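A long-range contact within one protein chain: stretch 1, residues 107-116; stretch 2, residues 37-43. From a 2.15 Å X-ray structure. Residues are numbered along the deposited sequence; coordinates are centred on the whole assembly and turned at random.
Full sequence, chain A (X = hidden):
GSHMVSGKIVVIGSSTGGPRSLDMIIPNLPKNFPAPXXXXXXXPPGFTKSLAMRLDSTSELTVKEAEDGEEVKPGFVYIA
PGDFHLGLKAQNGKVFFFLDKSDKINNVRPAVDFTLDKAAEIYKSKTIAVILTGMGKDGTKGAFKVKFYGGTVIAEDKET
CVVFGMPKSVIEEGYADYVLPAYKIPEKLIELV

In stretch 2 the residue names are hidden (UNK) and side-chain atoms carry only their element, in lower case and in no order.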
# COMPACT_ATOMS: atom_id res chain seq x y z
N ASN A 107 -13.29 4.01 11.26
CA ASN A 107 -14.38 3.04 11.31
C ASN A 107 -13.99 2.17 10.12
O ASN A 107 -14.81 1.77 9.30
CB ASN A 107 -15.75 3.70 11.09
CG ASN A 107 -16.89 2.71 11.28
OD1 ASN A 107 -16.98 2.03 12.31
ND2 ASN A 107 -17.76 2.60 10.27
N VAL A 108 -12.68 1.92 10.04
CA VAL A 108 -12.07 1.16 8.96
C VAL A 108 -11.18 0.02 9.40
O VAL A 108 -10.40 0.14 10.35
CB VAL A 108 -11.25 2.13 8.05
CG1 VAL A 108 -10.35 1.36 7.11
CG2 VAL A 108 -12.18 3.04 7.27
N ARG A 109 -11.29 -1.09 8.67
CA ARG A 109 -10.50 -2.30 8.90
C ARG A 109 -10.68 -3.18 7.66
O ARG A 109 -11.79 -3.60 7.35
CB ARG A 109 -10.97 -3.05 10.15
CG ARG A 109 -10.19 -4.32 10.45
CD ARG A 109 -10.66 -5.00 11.73
NE ARG A 109 -12.04 -5.47 11.61
CZ ARG A 109 -12.81 -5.78 12.65
NH1 ARG A 109 -12.34 -5.67 13.89
NH2 ARG A 109 -14.06 -6.19 12.46
N PRO A 110 -9.58 -3.48 6.94
CA PRO A 110 -8.20 -3.05 7.21
C PRO A 110 -7.93 -1.55 7.05
O PRO A 110 -8.55 -0.88 6.24
CB PRO A 110 -7.39 -3.85 6.19
CG PRO A 110 -8.34 -3.92 5.02
CD PRO A 110 -9.64 -4.28 5.71
N ALA A 111 -7.00 -1.06 7.86
CA ALA A 111 -6.57 0.34 7.82
C ALA A 111 -5.12 0.27 7.36
O ALA A 111 -4.35 -0.55 7.86
CB ALA A 111 -6.62 0.96 9.21
N VAL A 112 -4.74 1.11 6.40
CA VAL A 112 -3.36 1.09 5.91
C VAL A 112 -2.36 1.46 7.02
O VAL A 112 -1.21 1.03 6.98
CB VAL A 112 -3.16 1.95 4.63
CG1 VAL A 112 -3.04 3.43 4.97
CG2 VAL A 112 -1.93 1.46 3.86
N ASP A 113 -2.81 2.20 8.04
CA ASP A 113 -1.94 2.58 9.16
C ASP A 113 -1.36 1.34 9.86
O ASP A 113 -0.19 1.31 10.23
CB ASP A 113 -2.68 3.43 10.20
CG ASP A 113 -2.77 4.90 9.81
OD1 ASP A 113 -2.04 5.34 8.89
OD2 ASP A 113 -3.57 5.63 10.44
N PHE A 114 -2.20 0.32 10.04
CA PHE A 114 -1.77 -0.92 10.68
C PHE A 114 -0.69 -1.64 9.86
O PHE A 114 0.34 -2.06 10.40
CB PHE A 114 -2.96 -1.86 10.91
CG PHE A 114 -2.63 -3.08 11.73
CD1 PHE A 114 -2.92 -3.11 13.09
CD2 PHE A 114 -2.04 -4.20 11.14
CE1 PHE A 114 -2.62 -4.24 13.86
CE2 PHE A 114 -1.74 -5.33 11.90
CZ PHE A 114 -2.03 -5.35 13.26
N THR A 115 -0.93 -1.78 8.55
CA THR A 115 0.03 -2.45 7.67
C THR A 115 1.37 -1.70 7.60
O THR A 115 2.44 -2.32 7.62
CB THR A 115 -0.55 -2.63 6.25
OG1 THR A 115 -1.73 -3.44 6.32
CG2 THR A 115 0.45 -3.32 5.33
N LEU A 116 1.30 -0.37 7.52
CA LEU A 116 2.50 0.46 7.45
C LEU A 116 3.29 0.40 8.75
O LEU A 116 4.52 0.42 8.73
CB LEU A 116 2.13 1.90 7.11
CG LEU A 116 1.78 2.13 5.63
CD1 LEU A 116 1.02 3.43 5.45
CD2 LEU A 116 3.06 2.15 4.83
N UNK A 37 4.53 -5.80 -3.41
CA UNK A 37 3.63 -4.67 -3.24
C UNK A 37 2.40 -5.08 -2.45
O UNK A 37 1.82 -6.14 -2.70
c UNK A 37 3.19 -4.09 -4.61
c UNK A 37 2.23 -2.92 -4.40
c UNK A 37 4.41 -3.64 -5.41
c UNK A 37 4.09 -3.13 -6.79
N UNK A 38 2.04 -4.28 -1.46
CA UNK A 38 0.88 -4.54 -0.62
C UNK A 38 -0.11 -3.39 -0.78
O UNK A 38 0.26 -2.22 -0.67
c UNK A 38 1.28 -4.66 0.88
c UNK A 38 2.32 -5.76 1.06
c UNK A 38 0.05 -4.95 1.72
N UNK A 39 -1.36 -3.72 -1.08
CA UNK A 39 -2.38 -2.70 -1.27
C UNK A 39 -3.50 -2.84 -0.26
O UNK A 39 -4.11 -3.90 -0.14
c UNK A 39 -1.91 -2.53 -3.75
c UNK A 39 -2.99 -2.77 -2.70
c UNK A 39 -4.11 -1.75 -2.84
N UNK A 40 -3.76 -1.77 0.49
CA UNK A 40 -4.84 -1.73 1.46
C UNK A 40 -5.86 -0.72 0.92
O UNK A 40 -5.67 0.49 1.02
c UNK A 40 -5.53 -1.25 3.82
c UNK A 40 -3.28 -2.22 3.39
c UNK A 40 -4.36 -1.28 2.86
N UNK A 41 -6.91 -1.25 0.32
CA UNK A 41 -7.98 -0.44 -0.25
C UNK A 41 -9.22 -0.56 0.63
O UNK A 41 -9.69 -1.67 0.89
c UNK A 41 -9.65 0.97 -2.66
c UNK A 41 -8.29 -0.96 -1.67
c UNK A 41 -9.62 -0.50 -2.30
o UNK A 41 -8.71 1.49 -3.25
n UNK A 41 -10.75 1.63 -2.35
N UNK A 42 -9.74 0.58 1.09
CA UNK A 42 -10.95 0.61 1.92
C UNK A 42 -12.11 0.14 1.06
O UNK A 42 -12.34 0.65 -0.03
c UNK A 42 -10.21 2.64 3.27
c UNK A 42 -11.27 2.03 2.40
n UNK A 42 -10.34 3.89 3.82
c UNK A 42 -9.00 2.18 3.67
c UNK A 42 -9.26 4.18 4.53
n UNK A 42 -8.43 3.15 4.45
N UNK A 43 -12.85 -0.84 1.57
CA UNK A 43 -13.98 -1.37 0.82
C UNK A 43 -14.78 -2.31 1.72
O UNK A 43 -14.21 -2.97 2.60
c UNK A 43 -13.47 -2.14 -0.40
c UNK A 43 -14.27 -1.89 -1.67
c UNK A 43 -12.27 -3.35 -2.94
s UNK A 43 -13.25 -1.82 -3.15

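Position 37 carries four side-chain carbons, forked at the first, with one arm two carbons long. That beta-branched pattern with unequal arms is isoleucine. Ile-37 opens the strand out of reach of stretch 1.

Position 38 has three carbons, one bearing the other two, and its CA-to-CB bond points toward stretch 1. No oxygen is present, which excludes threonine and leaves valine. Val-38 meets the helix through a single methyl pair, Thr-115 CG2 to Val-38 CG1 at 4.0 Å.

Position 39 repeats the three-carbon fork, but its CA-to-CB bond points away and the side chain makes no contact with stretch 1. It too is valine; the reversal between 38 and Val-39 is the alternation expected along a strand.

Position 40 shows the same three carbons, again directed toward stretch 1. One methyl lies 3.6 Å from Val-112 N and the other 3.5 Å from Thr-115 OG1. The branching again gives valine. Val-40 has its CB 3.8 Å from Val-112 CG2 and its CG1 4.0 Å from Pro-110 CB, so its fork fits between the turn and the first part of the helix.

Position 41 has three carbons in a row, the third carrying one oxygen and one nitrogen: an amide at the end of a two-methylene stem, hence glutamine. The CA-to-CB bond of Gln-41 points away from stretch 1, and its amide instead turns along its own chain, Gln-41 NE2 donating to the backbone O of position 42 at 3.0 Å with an N-H...O angle of 147°.

Position 42 has one carbon leading to a five-membered ring of three carbons and two nitrogens, the imidazole of histidine. The CA-to-CB bond of His-42 runs sideways, yet the ring comes nearer to stretch 1. Val-108 CG1 sits 3.8 Å from the ring centroid and 12° off its normal, a CH-pi contact over the face.

Position 43 is an unbranched chain of two carbons, a sulfur and a terminal carbon: methionine. The CA-to-CB bond of Met-43 points away from stretch 1, and the side chain makes no contact there.

The contact works by packing, since no hydrogen bond crosses it. The strand and helix 112-116 run nearly antiparallel, at 156°, with axes 9.0 Å apart at closest approach. Val-40 is the centre, losing 96 Å² of the summed 360 Å², and its CA lies 5.5 Å from Val-112 CA. Val-38 adds a second contact to Thr-115, which Val-40 already touches, while His-42 carries the packing beyond the strand to Val-108.

Stretch 2 (37-43) IVVVQHM
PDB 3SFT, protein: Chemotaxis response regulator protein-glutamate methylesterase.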